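Local coordinates for cocosin 1 acidic chain (Cocos nucifera, PDB 5WPW), which serves as a hexameric 11S seed storage globulin of coconut, a nutrient reservoir and potential food allergen built from two cupin domains, at residues Asn58-Val66 with Leu281-Arg290; Ala297-His308 with Val343-Ala353. The protein carries 2 engineered substitutions. All coordinates share one frame; numbering follows the deposited sequence.

Interaction 1: residues Asn58-Val66 with Leu281-Arg290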
loop_
_atom_site.group_PDB
_atom_site.type_symbol
_atom_site.label_atom_id
_atom_site.label_comp_id
_atom_site.label_asym_id
_atom_site.label_seq_id
_atom_site.Cartn_x
_atom_site.Cartn_y
_atom_site.Cartn_z
ATOM N N ASN A 58 13.041 23.689 -2.738
ATOM C CA ASN A 58 12.581 22.976 -1.545
ATOM C C ASN A 58 11.164 22.442 -1.685
ATOM O O ASN A 58 10.733 21.666 -0.825
ATOM C CB ASN A 58 12.637 23.893 -0.317
ATOM C CG ASN A 58 11.614 25.064 -0.387
ATOM O OD1 ASN A 58 11.386 25.654 -1.455
ATOM N ND2 ASN A 58 11.008 25.400 0.754
ATOM N N ALA A 59 10.437 22.846 -2.715
ATOM C CA ALA A 59 9.034 22.477 -2.888
ATOM C C ALA A 59 8.819 21.743 -4.207
ATOM O O ALA A 59 9.463 22.080 -5.219
ATOM C CB ALA A 59 8.157 23.717 -2.843
ATOM N N PRO A 60 7.970 20.716 -4.232
ATOM C CA PRO A 60 7.618 20.100 -5.516
ATOM C C PRO A 60 6.806 21.091 -6.332
ATOM O O PRO A 60 6.180 22.005 -5.787
ATOM C CB PRO A 60 6.792 18.874 -5.120
ATOM C CG PRO A 60 6.152 19.272 -3.806
ATOM C CD PRO A 60 7.192 20.153 -3.110
ATOM N N ARG A 61 6.853 20.930 -7.654
ATOM C CA ARG A 61 6.176 21.871 -8.551
ATOM C C ARG A 61 5.585 21.179 -9.770
ATOM O O ARG A 61 5.990 20.081 -10.149
ATOM C CB ARG A 61 7.142 22.978 -8.999
ATOM C CG ARG A 61 7.921 22.649 -10.217
ATOM C CD ARG A 61 9.017 23.666 -10.433
ATOM N NE ARG A 61 10.206 23.292 -9.688
ATOM C CZ ARG A 61 11.392 23.848 -9.868
ATOM N NH1 ARG A 61 11.539 24.802 -10.782
ATOM N NH2 ARG A 61 12.423 23.437 -9.152
ATOM N N LEU A 62 4.588 21.844 -10.378
ATOM C CA LEU A 62 4.090 21.525 -11.703
ATOM C C LEU A 62 4.345 22.743 -12.573
ATOM O O LEU A 62 4.097 23.869 -12.128
ATOM C CB LEU A 62 2.585 21.231 -11.718
ATOM C CG LEU A 62 2.099 19.984 -10.990
ATOM C CD1 LEU A 62 0.661 19.721 -11.408
ATOM C CD2 LEU A 62 2.999 18.808 -11.312
ATOM N N VAL A 63 4.913 22.512 -13.755
ATOM C CA VAL A 63 5.146 23.545 -14.762
ATOM C C VAL A 63 4.175 23.313 -15.909
ATOM O O VAL A 63 4.072 22.190 -16.414
ATOM C CB VAL A 63 6.597 23.515 -15.269
ATOM C CG1 VAL A 63 6.833 24.677 -16.237
ATOM C CG2 VAL A 63 7.572 23.544 -14.095
ATOM N N TYR A 64 3.457 24.351 -16.324
ATOM C CA TYR A 64 2.641 24.257 -17.528
ATOM C C TYR A 64 3.282 25.084 -18.636
ATOM O O TYR A 64 3.528 26.276 -18.444
ATOM C CB TYR A 64 1.205 24.744 -17.297
ATOM C CG TYR A 64 0.335 24.644 -18.543
ATOM C CD1 TYR A 64 -0.082 23.405 -19.038
ATOM C CD2 TYR A 64 -0.077 25.785 -19.216
ATOM C CE1 TYR A 64 -0.879 23.315 -20.183
ATOM C CE2 TYR A 64 -0.868 25.706 -20.352
ATOM C CZ TYR A 64 -1.259 24.474 -20.829
ATOM O OH TYR A 64 -2.041 24.409 -21.954
ATOM N N ILE A 65 3.522 24.455 -19.788
ATOM C CA ILE A 65 4.089 25.135 -20.961
ATOM C C ILE A 65 2.931 25.818 -21.695
ATOM O O ILE A 65 2.177 25.172 -22.424
ATOM C CB ILE A 65 4.848 24.176 -21.878
ATOM C CG1 ILE A 65 5.893 23.359 -21.110
ATOM C CG2 ILE A 65 5.565 24.961 -23.043
ATOM C CD1 ILE A 65 6.840 24.186 -20.395
ATOM N N VAL A 66 2.774 27.126 -21.461
ATOM C CA VAL A 66 1.784 27.937 -22.166
ATOM C C VAL A 66 2.138 28.071 -23.643
ATOM O O VAL A 66 1.258 28.086 -24.514
ATOM C CB VAL A 66 1.675 29.318 -21.491
ATOM C CG1 VAL A 66 0.712 30.240 -22.272
ATOM C CG2 VAL A 66 1.191 29.192 -20.039
ATOM N N LEU A 281 2.710 12.007 -9.856
ATOM C CA LEU A 281 1.895 12.985 -9.161
ATOM C C LEU A 281 1.449 12.480 -7.797
ATOM O O LEU A 281 1.096 13.295 -6.946
ATOM C CB LEU A 281 0.660 13.354 -9.996
ATOM C CG LEU A 281 0.980 14.029 -11.334
ATOM C CD1 LEU A 281 -0.259 14.565 -12.046
ATOM C CD2 LEU A 281 1.974 15.142 -11.092
ATOM N N ARG A 282 1.424 11.163 -7.589
ATOM C CA ARG A 282 1.049 10.626 -6.282
ATOM C C ARG A 282 2.075 10.954 -5.206
ATOM O O ARG A 282 1.754 10.867 -4.017
ATOM C CB ARG A 282 0.840 9.105 -6.363
ATOM C CG ARG A 282 2.119 8.265 -6.435
ATOM C CD ARG A 282 1.793 6.821 -6.838
ATOM N NE ARG A 282 2.949 6.151 -7.435
ATOM C CZ ARG A 282 3.454 4.989 -7.020
ATOM N NH1 ARG A 282 2.909 4.343 -5.995
ATOM N NH2 ARG A 282 4.514 4.473 -7.634
ATOM N N PHE A 283 3.305 11.292 -5.599
ATOM C CA PHE A 283 4.318 11.826 -4.701
ATOM C C PHE A 283 4.349 13.350 -4.708
ATOM O O PHE A 283 4.536 13.964 -3.651
ATOM C CB PHE A 283 5.690 11.255 -5.088
ATOM C CG PHE A 283 5.663 9.768 -5.325
ATOM C CD1 PHE A 283 5.487 8.895 -4.266
ATOM C CD2 PHE A 283 5.766 9.247 -6.602
ATOM C CE1 PHE A 283 5.442 7.521 -4.472
ATOM C CE2 PHE A 283 5.726 7.874 -6.820
ATOM C CZ PHE A 283 5.564 7.011 -5.754
ATOM N N ILE A 284 4.134 13.971 -5.876
ATOM C CA ILE A 284 4.061 15.428 -5.969
ATOM C C ILE A 284 2.836 15.947 -5.212
ATOM O O ILE A 284 2.847 17.064 -4.666
ATOM C CB ILE A 284 4.035 15.860 -7.461
ATOM C CG1 ILE A 284 5.318 15.461 -8.213
ATOM C CG2 ILE A 284 3.730 17.351 -7.624
ATOM C CD1 ILE A 284 6.578 16.290 -7.919
ATOM N N GLN A 285 1.769 15.147 -5.174
ATOM C CA GLN A 285 0.494 15.493 -4.529
ATOM C C GLN A 285 -0.129 16.748 -5.141
ATOM O O GLN A 285 -0.640 17.628 -4.444
ATOM C CB GLN A 285 0.648 15.646 -3.012
ATOM C CG GLN A 285 0.677 14.317 -2.267
ATOM C CD GLN A 285 0.779 14.505 -0.753
ATOM O OE1 GLN A 285 1.866 14.455 -0.181
ATOM N NE2 GLN A 285 -0.356 14.729 -0.107
ATOM N N MET A 286 -0.132 16.792 -6.465
ATOM C CA MET A 286 -0.764 17.889 -7.188
ATOM C C MET A 286 -1.380 17.325 -8.456
ATOM O O MET A 286 -0.968 16.279 -8.959
ATOM C CB MET A 286 0.221 19.029 -7.528
ATOM C CG MET A 286 0.236 20.138 -6.439
ATOM S SD MET A 286 1.278 21.570 -6.844
ATOM C CE MET A 286 2.811 20.680 -6.895
ATOM N N SER A 287 -2.409 18.014 -8.944
ATOM C CA SER A 287 -3.158 17.612 -10.122
ATOM C C SER A 287 -3.262 18.837 -11.026
ATOM O O SER A 287 -2.994 19.967 -10.605
ATOM C CB SER A 287 -4.562 17.097 -9.740
ATOM O OG SER A 287 -4.502 16.096 -8.729
ATOM N N ALA A 288 -3.673 18.625 -12.265
ATOM C CA ALA A 288 -3.879 19.752 -13.171
ATOM C C ALA A 288 -5.124 19.502 -14.006
ATOM O O ALA A 288 -5.628 18.379 -14.102
ATOM C CB ALA A 288 -2.655 19.977 -14.086
ATOM N N GLU A 289 -5.600 20.573 -14.633
ATOM C CA GLU A 289 -6.807 20.526 -15.445
ATOM C C GLU A 289 -6.668 21.576 -16.542
ATOM O O GLU A 289 -6.275 22.704 -16.257
ATOM C CB GLU A 289 -8.031 20.800 -14.573
ATOM C CG GLU A 289 -9.338 20.766 -15.284
ATOM C CD GLU A 289 -10.518 20.722 -14.329
ATOM O OE1 GLU A 289 -10.871 21.776 -13.734
ATOM O OE2 GLU A 289 -11.075 19.625 -14.167
ATOM N N ARG A 290 -6.959 21.202 -17.776
ATOM C CA ARG A 290 -7.035 22.145 -18.895
ATOM C C ARG A 290 -8.506 22.283 -19.279
ATOM O O ARG A 290 -9.145 21.279 -19.598
ATOM C CB ARG A 290 -6.181 21.654 -20.062
ATOM C CG ARG A 290 -6.423 22.388 -21.380
ATOM C CD ARG A 290 -6.169 23.863 -21.218
ATOM N NE ARG A 290 -5.738 24.499 -22.465
ATOM C CZ ARG A 290 -5.463 25.791 -22.569
ATOM N NH1 ARG A 290 -5.583 26.577 -21.506
ATOM N NH2 ARG A 290 -5.072 26.300 -23.732
#
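L62 carries most of the apolar contact, and its two methyls work on different partners. CD2 meets CD2 of L281 at 3.8 Å and also touches CG2 of I284. CD1 lies 4.0 Å from CB of M286, beside the S287 carbonyl oxygen and near CB of A288. The L281 side chain lies across that of L62, while M286 runs alongside it in the reverse sense. P60 adds CB, 3.8 Å from CD1 of I284. M286 is bent at its last torsion (chi3 -63°), which brings CE to 3.9 Å from CA of R61, close to the P60 carbonyl oxygen.

The polar end is a meeting of Y64 and R290. Y64 OH sits over the centre of one guanidinium face, 3.7 Å from R290 NE, with ring and guanidinium planes 49° apart. R290 NH1 bonds instead to T314 OG1 and L360 O.

This buried contact joins the two cupin domains of the subunit. Strands 61-66 and 287-290 run 19° from parallel with axes 9.1 Å apart, too far for backbone pairing. Strand 61-67 lies between strands 134-140 and 114-118 in one sheet of the N-terminal cupin domain. Strand 287-293 lies between 268-273 and 357-364 in one sheet of the C-terminal domain, and the short helix 281-284 precedes it.

Interaction 2: residues Ala297-His308 with Val343-Ala353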
loop_
_atom_site.group_PDB
_atom_site.type_symbol
_atom_site.label_atom_id
_atom_site.label_comp_id
_atom_site.label_asym_id
_atom_site.label_seq_id
_atom_site.Cartn_x
_atom_site.Cartn_y
_atom_site.Cartn_z
ATOM N N ALA A 297 -20.152 29.401 -23.380
ATOM C CA ALA A 297 -20.440 28.196 -22.608
ATOM C C ALA A 297 -20.131 28.392 -21.124
ATOM O O ALA A 297 -19.536 29.386 -20.692
ATOM C CB ALA A 297 -19.664 26.997 -23.148
ATOM N N MET A 298 -20.519 27.396 -20.344
ATOM C CA MET A 298 -20.433 27.439 -18.897
ATOM C C MET A 298 -19.772 26.181 -18.366
ATOM O O MET A 298 -19.949 25.090 -18.919
ATOM C CB MET A 298 -21.820 27.564 -18.280
ATOM C CG MET A 298 -22.439 28.925 -18.421
ATOM S SD MET A 298 -23.566 29.201 -17.059
ATOM C CE MET A 298 -22.616 28.416 -15.751
ATOM N N VAL A 299 -19.003 26.349 -17.297
ATOM C CA VAL A 299 -18.681 25.252 -16.403
ATOM C C VAL A 299 -19.722 25.249 -15.287
ATOM O O VAL A 299 -19.920 26.264 -14.612
ATOM C CB VAL A 299 -17.256 25.375 -15.842
ATOM C CG1 VAL A 299 -16.919 24.131 -15.033
ATOM C CG2 VAL A 299 -16.251 25.517 -16.964
ATOM N N SER A 300 -20.388 24.115 -15.120
ATOM C CA SER A 300 -21.389 23.916 -14.083
ATOM C C SER A 300 -20.878 24.413 -12.732
ATOM O O SER A 300 -19.687 24.240 -12.419
ATOM C CB SER A 300 -21.733 22.424 -14.005
ATOM O OG SER A 300 -22.814 22.150 -13.122
ATOM N N PRO A 301 -21.726 25.056 -11.927
ATOM C CA PRO A 301 -21.340 25.387 -10.548
ATOM C C PRO A 301 -20.827 24.153 -9.820
ATOM O O PRO A 301 -21.398 23.068 -9.920
ATOM C CB PRO A 301 -22.643 25.907 -9.924
ATOM C CG PRO A 301 -23.448 26.375 -11.073
ATOM C CD PRO A 301 -23.092 25.509 -12.243
ATOM N N HIS A 302 -19.706 24.319 -9.128
ATOM C CA HIS A 302 -19.055 23.195 -8.471
ATOM C C HIS A 302 -18.242 23.726 -7.308
ATOM O O HIS A 302 -17.941 24.928 -7.225
ATOM C CB HIS A 302 -18.158 22.398 -9.433
ATOM C CG HIS A 302 -17.044 23.207 -10.041
ATOM N ND1 HIS A 302 -17.248 24.092 -11.083
ATOM C CD2 HIS A 302 -15.713 23.243 -9.773
ATOM C CE1 HIS A 302 -16.101 24.663 -11.402
ATOM N NE2 HIS A 302 -15.152 24.160 -10.631
ATOM N N TRP A 303 -17.888 22.818 -6.398
ATOM C CA TRP A 303 -16.830 23.115 -5.452
ATOM C C TRP A 303 -15.730 22.060 -5.521
ATOM O O TRP A 303 -15.962 20.908 -5.907
ATOM C CB TRP A 303 -17.394 23.243 -4.027
ATOM C CG TRP A 303 -17.876 21.981 -3.393
ATOM C CD1 TRP A 303 -17.133 21.085 -2.634
ATOM C CD2 TRP A 303 -19.203 21.499 -3.401
ATOM N NE1 TRP A 303 -17.945 20.073 -2.192
ATOM C CE2 TRP A 303 -19.224 20.304 -2.643
ATOM C CE3 TRP A 303 -20.395 21.958 -3.983
ATOM C CZ2 TRP A 303 -20.394 19.555 -2.456
ATOM C CZ3 TRP A 303 -21.555 21.225 -3.779
ATOM C CH2 TRP A 303 -21.547 20.028 -3.036
ATOM N N ASN A 304 -14.509 22.481 -5.187
ATOM C CA ASN A 304 -13.397 21.557 -5.087
ATOM C C ASN A 304 -13.472 20.841 -3.753
ATOM O O ASN A 304 -13.530 21.482 -2.701
ATOM C CB ASN A 304 -12.064 22.289 -5.203
ATOM C CG ASN A 304 -11.809 22.769 -6.603
ATOM O OD1 ASN A 304 -11.448 21.984 -7.477
ATOM N ND2 ASN A 304 -12.019 24.057 -6.834
ATOM N N ILE A 305 -13.426 19.515 -3.808
ATOM C CA ILE A 305 -13.667 18.706 -2.622
ATOM C C ILE A 305 -12.431 18.650 -1.747
ATOM O O ILE A 305 -12.502 18.874 -0.531
ATOM C CB ILE A 305 -14.114 17.291 -3.022
ATOM C CG1 ILE A 305 -15.553 17.318 -3.545
ATOM C CG2 ILE A 305 -13.994 16.347 -1.846
ATOM C CD1 ILE A 305 -15.946 16.039 -4.206
ATOM N N ASN A 306 -11.281 18.349 -2.350
ATOM C CA ASN A 306 -10.107 17.959 -1.569
ATOM C C ASN A 306 -8.880 18.793 -1.911
ATOM O O ASN A 306 -7.760 18.363 -1.631
ATOM C CB ASN A 306 -9.804 16.464 -1.768
ATOM C CG ASN A 306 -9.602 16.065 -3.225
ATOM O OD1 ASN A 306 -9.935 16.802 -4.176
ATOM N ND2 ASN A 306 -9.064 14.870 -3.412
ATOM N N ALA A 307 -9.061 19.999 -2.452
ATOM C CA ALA A 307 -7.903 20.767 -2.906
ATOM C C ALA A 307 -8.301 22.217 -3.149
ATOM O O ALA A 307 -9.473 22.524 -3.392
ATOM C CB ALA A 307 -7.309 20.168 -4.178
ATOM N N HIS A 308 -7.308 23.105 -3.072
ATOM C CA HIS A 308 -7.432 24.441 -3.634
ATOM C C HIS A 308 -7.163 24.367 -5.131
ATOM O O HIS A 308 -6.461 23.468 -5.608
ATOM C CB HIS A 308 -6.444 25.437 -3.017
ATOM C CG HIS A 308 -6.437 25.475 -1.517
ATOM N ND1 HIS A 308 -7.510 25.919 -0.774
ATOM C CD2 HIS A 308 -5.466 25.166 -0.626
ATOM C CE1 HIS A 308 -7.211 25.860 0.510
ATOM N NE2 HIS A 308 -5.978 25.403 0.627
ATOM N N VAL A 343 -8.983 29.671 -6.145
ATOM C CA VAL A 343 -10.285 29.297 -5.616
ATOM C C VAL A 343 -10.048 28.329 -4.458
ATOM O O VAL A 343 -9.572 27.204 -4.669
ATOM C CB VAL A 343 -11.179 28.698 -6.705
ATOM C CG1 VAL A 343 -12.601 28.438 -6.183
ATOM C CG2 VAL A 343 -11.218 29.675 -7.938
ATOM N N PRO A 344 -10.356 28.726 -3.232
ATOM C CA PRO A 344 -10.098 27.856 -2.085
ATOM C C PRO A 344 -10.961 26.607 -2.092
ATOM O O PRO A 344 -12.070 26.578 -2.627
ATOM C CB PRO A 344 -10.427 28.750 -0.886
ATOM C CG PRO A 344 -10.319 30.152 -1.413
ATOM C CD PRO A 344 -10.780 30.072 -2.823
ATOM N N GLN A 345 -10.422 25.563 -1.464
ATOM C CA GLN A 345 -11.130 24.309 -1.293
ATOM C C GLN A 345 -12.523 24.583 -0.739
ATOM O O GLN A 345 -12.707 25.478 0.099
ATOM C CB GLN A 345 -10.342 23.403 -0.325
ATOM C CG GLN A 345 -11.069 22.117 0.058
ATOM C CD GLN A 345 -10.385 21.367 1.210
ATOM O OE1 GLN A 345 -10.575 20.150 1.390
ATOM N NE2 GLN A 345 -9.602 22.081 1.984
ATOM N N ASN A 346 -13.503 23.846 -1.261
ATOM C CA ASN A 346 -14.881 23.874 -0.768
ATOM C C ASN A 346 -15.646 25.099 -1.277
ATOM O O ASN A 346 -16.877 25.075 -1.276
ATOM C CB ASN A 346 -14.955 23.857 0.769
ATOM C CG ASN A 346 -14.871 22.469 1.379
ATOM O OD1 ASN A 346 -13.883 22.126 2.031
ATOM N ND2 ASN A 346 -15.946 21.696 1.250
ATOM N N PHE A 347 -14.966 26.176 -1.691
ATOM C CA PHE A 347 -15.692 27.333 -2.232
ATOM C C PHE A 347 -16.408 26.941 -3.516
ATOM O O PHE A 347 -15.871 26.207 -4.338
ATOM C CB PHE A 347 -14.757 28.503 -2.524
ATOM C CG PHE A 347 -14.365 29.288 -1.304
ATOM C CD1 PHE A 347 -14.151 28.644 -0.085
ATOM C CD2 PHE A 347 -14.179 30.662 -1.371
ATOM C CE1 PHE A 347 -13.782 29.351 1.049
ATOM C CE2 PHE A 347 -13.790 31.387 -0.235
ATOM C CZ PHE A 347 -13.586 30.726 0.977
ATOM N N ALA A 348 -17.627 27.439 -3.697
ATOM C CA ALA A 348 -18.397 27.103 -4.882
ATOM C C ALA A 348 -18.064 28.106 -5.971
ATOM O O ALA A 348 -17.920 29.298 -5.702
ATOM C CB ALA A 348 -19.903 27.112 -4.587
ATOM N N MET A 349 -17.934 27.624 -7.196
ATOM C CA MET A 349 -17.572 28.529 -8.273
ATOM C C MET A 349 -18.253 28.154 -9.579
ATOM O O MET A 349 -18.645 27.008 -9.819
ATOM C CB MET A 349 -16.061 28.576 -8.463
ATOM C CG MET A 349 -15.511 27.425 -9.223
ATOM S SD MET A 349 -14.155 28.168 -10.146
ATOM C CE MET A 349 -13.360 26.716 -10.799
ATOM N N LEU A 350 -18.314 29.156 -10.448
ATOM C CA LEU A 350 -19.090 29.151 -11.673
ATOM C C LEU A 350 -18.314 29.986 -12.686
ATOM O O LEU A 350 -17.773 31.034 -12.319
ATOM C CB LEU A 350 -20.473 29.746 -11.376
ATOM C CG LEU A 350 -21.522 30.101 -12.403
ATOM C CD1 LEU A 350 -22.884 30.071 -11.697
ATOM C CD2 LEU A 350 -21.240 31.470 -13.003
ATOM N N GLU A 351 -18.227 29.509 -13.930
ATOM C CA GLU A 351 -17.522 30.223 -14.994
ATOM C C GLU A 351 -18.348 30.245 -16.279
ATOM O O GLU A 351 -18.962 29.240 -16.655
ATOM C CB GLU A 351 -16.172 29.591 -15.305
ATOM C CG GLU A 351 -15.181 29.722 -14.180
ATOM C CD GLU A 351 -14.221 28.573 -14.140
ATOM O OE1 GLU A 351 -14.333 27.670 -14.999
ATOM O OE2 GLU A 351 -13.348 28.584 -13.256
ATOM N N ARG A 352 -18.321 31.384 -16.974
ATOM C CA ARG A 352 -18.987 31.526 -18.266
ATOM C C ARG A 352 -18.063 32.257 -19.227
ATOM O O ARG A 352 -17.593 33.360 -18.927
ATOM C CB ARG A 352 -20.314 32.268 -18.125
ATOM C CG ARG A 352 -21.167 32.190 -19.373
ATOM C CD ARG A 352 -21.702 33.558 -19.744
ATOM N NE ARG A 352 -22.955 33.854 -19.055
ATOM C CZ ARG A 352 -24.142 33.391 -19.441
ATOM N NH1 ARG A 352 -24.234 32.607 -20.511
ATOM N NH2 ARG A 352 -25.235 33.712 -18.759
ATOM N N ALA A 353 -17.787 31.633 -20.366
ATOM C CA ALA A 353 -16.949 32.264 -21.373
ATOM C C ALA A 353 -17.696 33.427 -22.021
ATOM O O ALA A 353 -18.930 33.415 -22.142
ATOM C CB ALA A 353 -16.538 31.247 -22.438
HETATM O O HOH W 1 -13.497 25.053 -4.452
#
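M349 and H302 face each other as an antiparallel hydrogen-bonded pair, and their side chains run together on the same face of the sheet. From CB, the M349 chain takes the position between its own backbone N and carbonyl carbon (chi1 79°). This sets CG over one face of the H302 ring, a CH-pi contact 3.9 Å from the centroid. SD then passes obliquely to the ring, 4.8 Å from the same centroid. CE ends beside H302 CE1 and NE2. A bond from H302 ND1 to S300 O, 2.8 Å and close to the ring plane, helps set the ring's rotation.

Backbone bonds join the strands on both sides of a beta bulge, where the register shifts by one residue between V299 and H302. H302 and M349 exchange two, M349 N to H302 O being 2.7 Å. V299 N donates to E351 O, and A353 N to A297 O. At the bulge P301 CG packs 3.8 Å from L350 CD1.

Beyond the strands, P344 to F347 form a type II turn. N346 N bonds to N304 O. Q345 N donates to H308 ND1 at 3.0 Å, 26° out of the ring plane. One water accepts from N304 N and ND2 and donates to P344 O and F347 O, bridging strand end and turn.

W303 NE1 bonds to G121 O of a neighbouring subunit. In the turn, N346 packs on M56 and Q345 on A146 of that same subunit. Within the C-terminal cupin domain, strand 298-304 also pairs with 371-373 and 413-414, and strand 348-354 with 317-323.

Overall arrangement
Interaction 1 comes first along the chain, and interaction 2 follows it in series. The segments of interaction 1 are 215 residues apart at their nearest ends; it joins the N-terminal cupin domain to the C-terminal one near the centre of the chain. Those of interaction 2 are 35 residues apart and both lie in the C-terminal domain, its centre about 18 Å from the centre of the chain. The centres of the two interactions are about 19 Å apart, and they do not touch. Strands 287-293 and 298-304 follow each other in the chain but belong to different sheets of the second cupin. Interaction 1 is part of the interface between the two domains, while interaction 2 borders another subunit of the hexamer.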